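Local coordinates for protein CELL division inhibitor (Pyrococcus furiosus, PDB 1G3Q) that binds ADP in its nucleotide site and probably hydrolyses ATP as a MinD-type P-loop ATPase involved in cell division, at residues I165-R175 / M189-E199; R3-T14 / M131-N142. All coordinates share one frame; numbering follows the deposited sequence.

Contact 1 of 2, residues I165-R175 / M189-E199; sequences ILGFVLNRYGR and MEVPLLAVIPE. With ADP (adenosine-5'-diphosphate), chain C.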
loop_
_atom_site.group_PDB
_atom_site.type_symbol
_atom_site.label_atom_id
_atom_site.label_comp_id
_atom_site.label_asym_id
_atom_site.label_seq_id
_atom_site.Cartn_x
_atom_site.Cartn_y
_atom_site.Cartn_z
ATOM N N ILE A 165 -9.947 10.092 4.450
ATOM C CA ILE A 165 -8.501 10.255 4.463
ATOM C C ILE A 165 -7.981 10.087 5.885
ATOM O O ILE A 165 -8.142 10.971 6.731
ATOM C CB ILE A 165 -8.087 11.642 3.936
ATOM C CG1 ILE A 165 -8.871 11.975 2.662
ATOM C CG2 ILE A 165 -6.589 11.661 3.663
ATOM C CD1 ILE A 165 -8.729 10.951 1.540
ATOM N N LEU A 166 -7.356 8.943 6.139
ATOM C CA LEU A 166 -6.818 8.619 7.455
ATOM C C LEU A 166 -5.708 9.562 7.887
ATOM O O LEU A 166 -5.599 9.912 9.064
ATOM C CB LEU A 166 -6.280 7.187 7.454
ATOM C CG LEU A 166 -7.269 6.068 7.136
ATOM C CD1 LEU A 166 -6.533 4.736 7.082
ATOM C CD2 LEU A 166 -8.355 6.033 8.196
ATOM N N GLY A 167 -4.883 9.963 6.928
ATOM C CA GLY A 167 -3.768 10.844 7.219
ATOM C C GLY A 167 -2.622 10.482 6.298
ATOM O O GLY A 167 -2.846 9.872 5.251
ATOM N N PHE A 168 -1.396 10.836 6.673
ATOM C CA PHE A 168 -0.259 10.522 5.823
ATOM C C PHE A 168 0.948 9.960 6.562
ATOM O O PHE A 168 1.068 10.079 7.784
ATOM C CB PHE A 168 0.154 11.763 5.018
ATOM C CG PHE A 168 0.945 12.779 5.804
ATOM C CD1 PHE A 168 2.322 12.894 5.629
ATOM C CD2 PHE A 168 0.312 13.640 6.700
ATOM C CE1 PHE A 168 3.059 13.851 6.327
ATOM C CE2 PHE A 168 1.040 14.602 7.405
ATOM C CZ PHE A 168 2.415 14.707 7.218
ATOM N N VAL A 169 1.829 9.331 5.794
ATOM C CA VAL A 169 3.055 8.750 6.316
ATOM C C VAL A 169 4.210 9.507 5.680
ATOM O O VAL A 169 4.251 9.677 4.460
ATOM C CB VAL A 169 3.184 7.254 5.932
ATOM C CG1 VAL A 169 4.538 6.712 6.383
ATOM C CG2 VAL A 169 2.052 6.452 6.564
ATOM N N LEU A 170 5.137 9.981 6.505
ATOM C CA LEU A 170 6.298 10.699 5.998
ATOM C C LEU A 170 7.404 9.660 5.911
ATOM O O LEU A 170 8.067 9.360 6.901
ATOM C CB LEU A 170 6.704 11.820 6.958
ATOM C CG LEU A 170 7.867 12.713 6.515
ATOM C CD1 LEU A 170 7.501 13.436 5.224
ATOM C CD2 LEU A 170 8.178 13.719 7.616
ATOM N N ASN A 171 7.593 9.107 4.720
ATOM C CA ASN A 171 8.595 8.073 4.519
ATOM C C ASN A 171 9.950 8.586 4.043
ATOM O O ASN A 171 10.060 9.675 3.474
ATOM C CB ASN A 171 8.049 7.026 3.541
ATOM C CG ASN A 171 8.966 5.828 3.395
ATOM O OD1 ASN A 171 9.527 5.342 4.377
ATOM N ND2 ASN A 171 9.110 5.336 2.169
ATOM N N ARG A 172 10.979 7.783 4.300
ATOM C CA ARG A 172 12.346 8.094 3.909
ATOM C C ARG A 172 12.867 9.381 4.546
ATOM O O ARG A 172 13.620 10.135 3.928
ATOM C CB ARG A 172 12.428 8.174 2.384
ATOM C CG ARG A 172 11.633 7.064 1.709
ATOM C CD ARG A 172 12.112 6.769 0.308
ATOM N NE ARG A 172 13.475 6.242 0.293
ATOM C CZ ARG A 172 14.067 5.750 -0.789
ATOM N NH1 ARG A 172 13.413 5.711 -1.941
ATOM N NH2 ARG A 172 15.315 5.307 -0.725
ATOM N N TYR A 173 12.469 9.625 5.790
ATOM C CA TYR A 173 12.913 10.819 6.492
ATOM C C TYR A 173 14.332 10.632 7.015
ATOM O O TYR A 173 14.643 9.622 7.643
ATOM C CB TYR A 173 11.979 11.137 7.661
ATOM C CG TYR A 173 12.367 12.401 8.395
ATOM C CD1 TYR A 173 12.260 13.647 7.778
ATOM C CD2 TYR A 173 12.878 12.349 9.690
ATOM C CE1 TYR A 173 12.657 14.814 8.434
ATOM C CE2 TYR A 173 13.280 13.510 10.354
ATOM C CZ TYR A 173 13.166 14.737 9.720
ATOM O OH TYR A 173 13.560 15.882 10.371
ATOM N N GLY A 174 15.189 11.613 6.753
ATOM C CA GLY A 174 16.566 11.532 7.204
ATOM C C GLY A 174 17.497 11.174 6.064
ATOM O O GLY A 174 18.709 11.053 6.248
ATOM N N ARG A 175 16.920 11.005 4.881
ATOM C CA ARG A 175 17.682 10.658 3.690
ATOM C C ARG A 175 18.557 11.830 3.248
ATOM O O ARG A 175 19.610 11.632 2.645
ATOM C CB ARG A 175 16.724 10.271 2.561
ATOM C CG ARG A 175 17.394 9.687 1.332
ATOM C CD ARG A 175 16.367 9.416 0.242
ATOM N NE ARG A 175 16.921 8.630 -0.858
ATOM C CZ ARG A 175 16.262 8.339 -1.976
ATOM N NH1 ARG A 175 16.845 7.614 -2.923
ATOM N NH2 ARG A 175 15.023 8.778 -2.153
ATOM N N MET A 189 0.748 19.195 4.551
ATOM C CA MET A 189 -0.220 18.188 4.125
ATOM C C MET A 189 -1.677 18.491 4.457
ATOM O O MET A 189 -2.574 18.153 3.683
ATOM C CB MET A 189 0.157 16.828 4.711
ATOM C CG MET A 189 1.431 16.246 4.130
ATOM S SD MET A 189 1.337 16.133 2.329
ATOM C CE MET A 189 0.163 14.796 2.140
ATOM N N GLU A 190 -1.911 19.117 5.605
ATOM C CA GLU A 190 -3.263 19.454 6.040
ATOM C C GLU A 190 -4.036 18.240 6.553
ATOM O O GLU A 190 -5.243 18.315 6.790
ATOM C CB GLU A 190 -4.049 20.126 4.907
ATOM C CG GLU A 190 -3.502 21.486 4.500
ATOM C CD GLU A 190 -4.449 22.246 3.590
ATOM O OE1 GLU A 190 -4.740 21.757 2.477
ATOM O OE2 GLU A 190 -4.903 23.336 3.996
ATOM N N VAL A 191 -3.337 17.120 6.710
ATOM C CA VAL A 191 -3.943 15.898 7.230
ATOM C C VAL A 191 -3.030 15.361 8.327
ATOM O O VAL A 191 -1.829 15.630 8.327
ATOM C CB VAL A 191 -4.124 14.826 6.131
ATOM C CG1 VAL A 191 -5.164 15.291 5.124
ATOM C CG2 VAL A 191 -2.795 14.549 5.444
ATOM N N PRO A 192 -3.587 14.599 9.278
ATOM C CA PRO A 192 -2.817 14.031 10.390
ATOM C C PRO A 192 -1.592 13.213 9.994
ATOM O O PRO A 192 -1.660 12.354 9.111
ATOM C CB PRO A 192 -3.849 13.175 11.123
ATOM C CG PRO A 192 -5.138 13.868 10.830
ATOM C CD PRO A 192 -5.001 14.201 9.370
ATOM N N LEU A 193 -0.471 13.494 10.651
ATOM C CA LEU A 193 0.761 12.755 10.409
ATOM C C LEU A 193 0.616 11.485 11.241
ATOM O O LEU A 193 0.662 11.535 12.469
ATOM C CB LEU A 193 1.973 13.559 10.885
ATOM C CG LEU A 193 3.322 12.832 10.882
ATOM C CD1 LEU A 193 3.645 12.340 9.477
ATOM C CD2 LEU A 193 4.407 13.769 11.379
ATOM N N LEU A 194 0.429 10.351 10.576
ATOM C CA LEU A 194 0.246 9.088 11.282
ATOM C C LEU A 194 1.540 8.378 11.646
ATOM O O LEU A 194 1.573 7.590 12.592
ATOM C CB LEU A 194 -0.637 8.154 10.457
ATOM C CG LEU A 194 -2.007 8.729 10.095
ATOM C CD1 LEU A 194 -2.823 7.670 9.379
ATOM C CD2 LEU A 194 -2.728 9.194 11.355
ATOM N N ALA A 195 2.606 8.649 10.901
ATOM C CA ALA A 195 3.879 8.010 11.189
ATOM C C ALA A 195 5.018 8.541 10.349
ATOM O O ALA A 195 4.831 8.951 9.201
ATOM C CB ALA A 195 3.761 6.498 10.988
ATOM N N VAL A 196 6.203 8.538 10.946
ATOM C CA VAL A 196 7.407 8.967 10.266
ATOM C C VAL A 196 8.232 7.700 10.113
ATOM O O VAL A 196 8.613 7.079 11.105
ATOM C CB VAL A 196 8.214 9.991 11.100
ATOM C CG1 VAL A 196 9.481 10.378 10.359
ATOM C CG2 VAL A 196 7.371 11.231 11.368
ATOM N N ILE A 197 8.465 7.292 8.872
ATOM C CA ILE A 197 9.269 6.104 8.603
ATOM C C ILE A 197 10.631 6.640 8.180
ATOM O O ILE A 197 10.765 7.282 7.137
ATOM C CB ILE A 197 8.679 5.252 7.456
ATOM C CG1 ILE A 197 7.209 4.924 7.735
ATOM C CG2 ILE A 197 9.485 3.958 7.306
ATOM C CD1 ILE A 197 6.972 4.094 8.992
ATOM N N PRO A 198 11.662 6.389 8.990
ATOM C CA PRO A 198 12.994 6.883 8.647
ATOM C C PRO A 198 13.642 6.175 7.467
ATOM O O PRO A 198 13.268 5.052 7.120
ATOM C CB PRO A 198 13.773 6.660 9.938
ATOM C CG PRO A 198 13.177 5.375 10.445
ATOM C CD PRO A 198 11.692 5.608 10.242
ATOM N N GLU A 199 14.593 6.856 6.836
ATOM C CA GLU A 199 15.348 6.269 5.737
ATOM C C GLU A 199 16.128 5.212 6.507
ATOM O O GLU A 199 16.821 5.533 7.477
ATOM C CB GLU A 199 16.303 7.304 5.135
ATOM C CG GLU A 199 17.140 6.818 3.952
ATOM C CD GLU A 199 16.293 6.355 2.782
ATOM O OE1 GLU A 199 15.142 6.818 2.658
ATOM O OE2 GLU A 199 16.781 5.538 1.977
HETATM P PB ADP C . 6.772 2.786 -4.667
HETATM O O1B ADP C . 7.106 2.982 -6.062
HETATM O O2B ADP C . 6.195 4.021 -4.113
HETATM O O3B ADP C . 5.792 1.497 -4.314
HETATM P PA ADP C . 8.665 1.327 -3.152
HETATM O O1A ADP C . 8.943 0.218 -3.996
HETATM O O2A ADP C . 7.855 0.997 -2.010
HETATM O O3A ADP C . 8.078 2.523 -3.879
HETATM O "O5'" ADP C . 9.998 1.810 -2.653
HETATM C "C5'" ADP C . 11.101 2.238 -3.541
HETATM C "C4'" ADP C . 12.421 1.750 -3.062
HETATM O "O4'" ADP C . 12.878 2.495 -1.897
HETATM C "C3'" ADP C . 12.445 0.321 -2.619
HETATM O "O3'" ADP C . 13.586 -0.346 -3.151
HETATM C "C2'" ADP C . 12.518 0.331 -1.122
HETATM O "O2'" ADP C . 13.228 -0.752 -0.525
HETATM C "C1'" ADP C . 13.163 1.607 -0.782
HETATM N N9 ADP C . 12.580 2.288 0.407
HETATM C C8 ADP C . 11.276 2.708 0.714
HETATM N N7 ADP C . 11.126 3.282 1.873
HETATM C C5 ADP C . 12.397 3.259 2.400
HETATM C C6 ADP C . 12.930 3.721 3.637
HETATM N N6 ADP C . 12.128 4.305 4.529
HETATM N N1 ADP C . 14.294 3.544 3.879
HETATM C C2 ADP C . 15.095 2.941 2.948
HETATM N N3 ADP C . 14.670 2.472 1.749
HETATM C C4 ADP C . 13.311 2.659 1.529
#
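The phenyl ring of F168 is sandwiched between M189 and L193: M189 CG sits over the middle of one face, 3.5 Å from the ring centroid and 7° off the normal, while L193 CD1 covers the opposite face nearer the rim. This pair of CH-pi contacts lies in a beta-alpha-beta crossover, in which helix 182-189 ends at M189 and the chain returns as strand 193-198, parallel to strand 165-171 at the outer edge of the sheet. F168 takes the crowded position, CG between its backbone N and carbonyl carbon (chi1 78°), which sets the ring between M189 and L193, with V191 O at its edge, 3.2 Å from CE2. The backbone ladder fixes the register: F168 N donates to P192 O, F168 O accepts from L194 N, and L170 pairs in the same alternating way with A195 and I197. G167 passes with its CA 3.2 Å from P192 O, and a side chain there would run into that oxygen. On the face of V169 and I197, their CG1 atoms meet at a tight 3.5 Å; helix 221-235 covers this face, with A225 and F226 against I197.

Toward the C-terminal ends of the two strands the chemistry turns polar, around the adenine. N171 reads two edge positions of the base, OD1 accepting from N6 and ND2 donating to N7, and P198 O takes a further N6 bond. R172 grips E199 side-on, the two planes 21° apart: NE meets OE1 at 3.0 Å and NH2 meets OE2 at 3.1 Å, each on a syn lone pair.

Contact 2 of 2, residues R3-T14 / M131-N142; sequences RIISIVSGKGGT and MLSGEEALLVTN. With ADP (adenosine-5'-diphosphate), chain C.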
loop_
_atom_site.group_PDB
_atom_site.type_symbol
_atom_site.label_atom_id
_atom_site.label_comp_id
_atom_site.label_asym_id
_atom_site.label_seq_id
_atom_site.Cartn_x
_atom_site.Cartn_y
_atom_site.Cartn_z
ATOM N N ARG A 3 -12.063 -3.292 6.432
ATOM C CA ARG A 3 -11.607 -1.943 6.107
ATOM C C ARG A 3 -10.726 -1.969 4.861
ATOM O O ARG A 3 -9.664 -2.602 4.853
ATOM C CB ARG A 3 -10.815 -1.337 7.269
ATOM C CG ARG A 3 -11.647 -1.023 8.503
ATOM C CD ARG A 3 -10.771 -0.521 9.643
ATOM N NE ARG A 3 -10.107 0.743 9.332
ATOM C CZ ARG A 3 -9.174 1.298 10.100
ATOM N NH1 ARG A 3 -8.798 0.699 11.219
ATOM N NH2 ARG A 3 -8.615 2.448 9.752
ATOM N N ILE A 4 -11.162 -1.281 3.813
ATOM C CA ILE A 4 -10.401 -1.235 2.570
ATOM C C ILE A 4 -9.638 0.083 2.511
ATOM O O ILE A 4 -10.227 1.160 2.378
ATOM C CB ILE A 4 -11.330 -1.380 1.349
ATOM C CG1 ILE A 4 -12.225 -2.611 1.535
ATOM C CG2 ILE A 4 -10.499 -1.540 0.071
ATOM C CD1 ILE A 4 -13.140 -2.907 0.348
ATOM N N ILE A 5 -8.319 -0.014 2.616
ATOM C CA ILE A 5 -7.460 1.157 2.623
ATOM C C ILE A 5 -6.543 1.258 1.407
ATOM O O ILE A 5 -5.754 0.350 1.133
ATOM C CB ILE A 5 -6.577 1.156 3.884
ATOM C CG1 ILE A 5 -7.451 0.975 5.132
ATOM C CG2 ILE A 5 -5.776 2.442 3.954
ATOM C CD1 ILE A 5 -6.656 0.880 6.435
ATOM N N SER A 6 -6.645 2.370 0.686
ATOM C CA SER A 6 -5.801 2.590 -0.480
ATOM C C SER A 6 -4.501 3.264 -0.045
ATOM O O SER A 6 -4.522 4.289 0.638
ATOM C CB SER A 6 -6.521 3.473 -1.505
ATOM O OG SER A 6 -7.701 2.845 -1.980
ATOM N N ILE A 7 -3.374 2.671 -0.430
ATOM C CA ILE A 7 -2.054 3.207 -0.100
ATOM C C ILE A 7 -1.684 4.010 -1.338
ATOM O O ILE A 7 -1.391 3.439 -2.385
ATOM C CB ILE A 7 -1.032 2.071 0.117
ATOM C CG1 ILE A 7 -1.595 1.050 1.111
ATOM C CG2 ILE A 7 0.285 2.638 0.631
ATOM C CD1 ILE A 7 -1.991 1.638 2.457
ATOM N N VAL A 8 -1.684 5.333 -1.211
ATOM C CA VAL A 8 -1.449 6.202 -2.362
ATOM C C VAL A 8 -0.331 7.226 -2.249
ATOM O O VAL A 8 0.255 7.421 -1.186
ATOM C CB VAL A 8 -2.745 6.972 -2.689
ATOM C CG1 VAL A 8 -3.920 6.002 -2.751
ATOM C CG2 VAL A 8 -3.004 8.033 -1.617
ATOM N N SER A 9 -0.059 7.890 -3.369
ATOM C CA SER A 9 0.972 8.918 -3.422
ATOM C C SER A 9 0.859 9.772 -4.676
ATOM O O SER A 9 0.214 9.387 -5.656
ATOM C CB SER A 9 2.363 8.289 -3.379
ATOM O OG SER A 9 3.357 9.296 -3.370
ATOM N N GLY A 10 1.494 10.938 -4.634
ATOM C CA GLY A 10 1.481 11.828 -5.776
ATOM C C GLY A 10 2.585 11.436 -6.734
ATOM O O GLY A 10 2.528 11.739 -7.924
ATOM N N LYS A 11 3.596 10.751 -6.214
ATOM C CA LYS A 11 4.722 10.314 -7.031
ATOM C C LYS A 11 5.087 8.862 -6.760
ATOM O O LYS A 11 4.757 8.314 -5.709
ATOM C CB LYS A 11 5.952 11.184 -6.761
ATOM C CG LYS A 11 5.792 12.650 -7.128
ATOM C CD LYS A 11 7.100 13.397 -6.894
ATOM C CE LYS A 11 7.012 14.845 -7.340
ATOM N NZ LYS A 11 8.298 15.555 -7.093
ATOM N N GLY A 12 5.771 8.246 -7.718
ATOM C CA GLY A 12 6.190 6.869 -7.553
ATOM C C GLY A 12 7.523 6.838 -6.831
ATOM O O GLY A 12 8.203 7.862 -6.743
ATOM N N GLY A 13 7.894 5.671 -6.313
ATOM C CA GLY A 13 9.154 5.537 -5.605
ATOM C C GLY A 13 9.127 6.150 -4.218
ATOM O O GLY A 13 10.168 6.301 -3.582
ATOM N N THR A 14 7.935 6.494 -3.742
ATOM C CA THR A 14 7.782 7.108 -2.427
ATOM C C THR A 14 7.681 6.090 -1.292
ATOM O O THR A 14 7.921 6.426 -0.131
ATOM C CB THR A 14 6.543 8.027 -2.393
ATOM O OG1 THR A 14 5.409 7.321 -2.911
ATOM C CG2 THR A 14 6.785 9.276 -3.234
ATOM N N MET A 131 -7.034 3.414 -6.529
ATOM C CA MET A 131 -7.344 4.237 -5.364
ATOM C C MET A 131 -8.834 4.251 -5.048
ATOM O O MET A 131 -9.225 4.160 -3.883
ATOM C CB MET A 131 -6.857 5.674 -5.576
ATOM C CG MET A 131 -5.355 5.794 -5.783
ATOM S SD MET A 131 -4.804 7.508 -5.824
ATOM C CE MET A 131 -5.423 8.008 -7.449
ATOM N N LEU A 132 -9.662 4.359 -6.084
ATOM C CA LEU A 132 -11.106 4.400 -5.896
ATOM C C LEU A 132 -11.716 3.062 -5.502
ATOM O O LEU A 132 -12.936 2.957 -5.327
ATOM C CB LEU A 132 -11.795 4.934 -7.155
ATOM C CG LEU A 132 -11.543 6.419 -7.442
ATOM C CD1 LEU A 132 -12.235 6.819 -8.740
ATOM C CD2 LEU A 132 -12.061 7.256 -6.286
ATOM N N SER A 133 -10.875 2.039 -5.369
ATOM C CA SER A 133 -11.347 0.720 -4.961
ATOM C C SER A 133 -11.393 0.665 -3.437
ATOM O O SER A 133 -11.959 -0.264 -2.858
ATOM C CB SER A 133 -10.415 -0.383 -5.481
ATOM O OG SER A 133 -10.508 -0.525 -6.888
ATOM N N GLY A 134 -10.792 1.662 -2.795
ATOM C CA GLY A 134 -10.772 1.707 -1.342
ATOM C C GLY A 134 -11.821 2.622 -0.725
ATOM O O GLY A 134 -12.463 3.403 -1.426
ATOM N N GLU A 135 -11.992 2.518 0.592
ATOM C CA GLU A 135 -12.957 3.331 1.334
ATOM C C GLU A 135 -12.188 4.374 2.135
ATOM O O GLU A 135 -12.714 5.436 2.470
ATOM C CB GLU A 135 -13.744 2.467 2.320
ATOM C CG GLU A 135 -14.350 1.214 1.736
ATOM C CD GLU A 135 -14.823 0.257 2.818
ATOM O OE1 GLU A 135 -14.008 -0.103 3.704
ATOM O OE2 GLU A 135 -16.006 -0.138 2.782
ATOM N N GLU A 136 -10.944 4.036 2.459
ATOM C CA GLU A 136 -10.058 4.901 3.222
ATOM C C GLU A 136 -8.770 5.074 2.434
ATOM O O GLU A 136 -8.433 4.239 1.592
ATOM C CB GLU A 136 -9.719 4.257 4.566
ATOM C CG GLU A 136 -10.913 3.925 5.440
ATOM C CD GLU A 136 -10.534 3.035 6.607
ATOM O OE1 GLU A 136 -9.490 3.297 7.240
ATOM O OE2 GLU A 136 -11.279 2.077 6.897
ATOM N N ALA A 137 -8.041 6.145 2.721
ATOM C CA ALA A 137 -6.790 6.405 2.029
ATOM C C ALA A 137 -5.667 6.784 2.986
ATOM O O ALA A 137 -5.845 7.607 3.888
ATOM C CB ALA A 137 -6.983 7.511 0.991
ATOM N N LEU A 138 -4.512 6.160 2.787
ATOM C CA LEU A 138 -3.338 6.451 3.594
ATOM C C LEU A 138 -2.345 7.076 2.627
ATOM O O LEU A 138 -1.811 6.399 1.751
ATOM C CB LEU A 138 -2.749 5.169 4.193
ATOM C CG LEU A 138 -1.472 5.356 5.023
ATOM C CD1 LEU A 138 -1.766 6.248 6.221
ATOM C CD2 LEU A 138 -0.947 4.003 5.490
ATOM N N LEU A 139 -2.111 8.374 2.779
ATOM C CA LEU A 139 -1.196 9.079 1.898
ATOM C C LEU A 139 0.254 8.765 2.232
ATOM O O LEU A 139 0.652 8.789 3.398
ATOM C CB LEU A 139 -1.427 10.594 1.995
ATOM C CG LEU A 139 -2.877 11.093 1.963
ATOM C CD1 LEU A 139 -2.877 12.622 1.943
ATOM C CD2 LEU A 139 -3.600 10.553 0.744
ATOM N N VAL A 140 1.038 8.460 1.204
ATOM C CA VAL A 140 2.453 8.167 1.387
ATOM C C VAL A 140 3.241 9.231 0.635
ATOM O O VAL A 140 3.006 9.463 -0.550
ATOM C CB VAL A 140 2.826 6.775 0.830
ATOM C CG1 VAL A 140 4.315 6.539 0.991
ATOM C CG2 VAL A 140 2.039 5.695 1.560
ATOM N N THR A 141 4.170 9.877 1.328
ATOM C CA THR A 141 4.964 10.931 0.717
ATOM C C THR A 141 6.373 10.990 1.288
ATOM O O THR A 141 6.657 10.408 2.333
ATOM C CB THR A 141 4.308 12.306 0.946
ATOM O OG1 THR A 141 5.069 13.323 0.278
ATOM C CG2 THR A 141 4.263 12.622 2.437
ATOM N N ASN A 142 7.252 11.692 0.583
ATOM C CA ASN A 142 8.622 11.870 1.034
ATOM C C ASN A 142 8.735 13.322 1.497
ATOM O O ASN A 142 7.836 14.122 1.243
ATOM C CB ASN A 142 9.606 11.579 -0.098
ATOM C CG ASN A 142 9.524 10.141 -0.578
ATOM O OD1 ASN A 142 9.275 9.224 0.210
ATOM N ND2 ASN A 142 9.747 9.932 -1.872
HETATM P PB ADP C . 6.772 2.786 -4.667
HETATM O O1B ADP C . 7.106 2.982 -6.062
HETATM O O2B ADP C . 6.195 4.021 -4.113
HETATM O O3B ADP C . 5.792 1.497 -4.314
HETATM P PA ADP C . 8.665 1.327 -3.152
HETATM O O1A ADP C . 8.943 0.218 -3.996
HETATM O O2A ADP C . 7.855 0.997 -2.010
HETATM O O3A ADP C . 8.078 2.523 -3.879
HETATM O "O5'" ADP C . 9.998 1.810 -2.653
HETATM C "C5'" ADP C . 11.101 2.238 -3.541
HETATM C "C4'" ADP C . 12.421 1.750 -3.062
HETATM O "O4'" ADP C . 12.878 2.495 -1.897
HETATM C "C3'" ADP C . 12.445 0.321 -2.619
HETATM O "O3'" ADP C . 13.586 -0.346 -3.151
HETATM C "C2'" ADP C . 12.518 0.331 -1.122
HETATM O "O2'" ADP C . 13.228 -0.752 -0.525
HETATM C "C1'" ADP C . 13.163 1.607 -0.782
HETATM N N9 ADP C . 12.580 2.288 0.407
HETATM C C8 ADP C . 11.276 2.708 0.714
HETATM N N7 ADP C . 11.126 3.282 1.873
HETATM C C5 ADP C . 12.397 3.259 2.400
HETATM C C6 ADP C . 12.930 3.721 3.637
HETATM N N6 ADP C . 12.128 4.305 4.529
HETATM N N1 ADP C . 14.294 3.544 3.879
HETATM C C2 ADP C . 15.095 2.941 2.948
HETATM N N3 ADP C . 14.670 2.472 1.749
HETATM C C4 ADP C . 13.311 2.659 1.529
#
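R3 and E136 meet in a side-on salt bridge in which guanidinium and carboxylate are nearly coplanar, 14° apart. R3 NH2 reaches E136 OE1 at 2.8 Å and R3 NE reaches E136 OE2 at 3.0 Å, both on syn lone pairs; the bend of the arginine at chi3 (64°) turns its NE edge to the acid. A methionine in place of R3 has no guanidinium, which would probably leave the E136 carboxylate without its mate and I233 O without the N-H it accepts. I4 N donates to E135 OE1 on its anti side, 32° out of the carboxylate plane, and OE2 forms a salt bridge with K109.

Backbone bonds join parallel strands 3-8 and 136-141, central in the P-loop NTPase sheet. I4 O accepts from both E135 N and E136 N, and S6 and V8 continue the ladder to V140.

Among the side-chain hydroxyls, S6 OG donates to M131 O at 2.8 Å, which also accepts from G134 N on the same face of the carbonyl.

Apolar contacts line both faces. V8 CG1 presses on M131 CG at 3.4 Å, tighter than usual, its CG2 meets L139 CD2, and on the face that carries I5, I7 and L138, I7 CG2 touches V140 CG2 at 3.6 Å.

Strand 3-8 leads into the Walker A loop, where G13 N donates to ADP O1B at 2.8 Å. The chemistry thus implies a strand held by charge at its start and by backbone bonds and hydrocarbon along its length; the loop that follows it then offers the G13 amide to the phosphate.

Both contacts pair neighbouring parallel strands of one sheet, and they adjoin: strand 136-141 of contact 2 lies beside strand 164-173 of contact 1, with V169 N 2.7 Å from L139 O. Contact 2 is the central, buried one, closed between segments far apart in sequence; contact 1, joining a local crossover at the sheet's outer edge, is only partly buried. Their salt bridges differ accordingly: R3–E136 ties the starts of two strands, whereas R172–E199 stands beside the nucleotide. ADP spans the two, its phosphates touched by G13 of 3-14 and its base held by 165-175 and 189-199, and N171 ND2 also bonds T14 O, so one side chain links the adenine site to the phosphate loop.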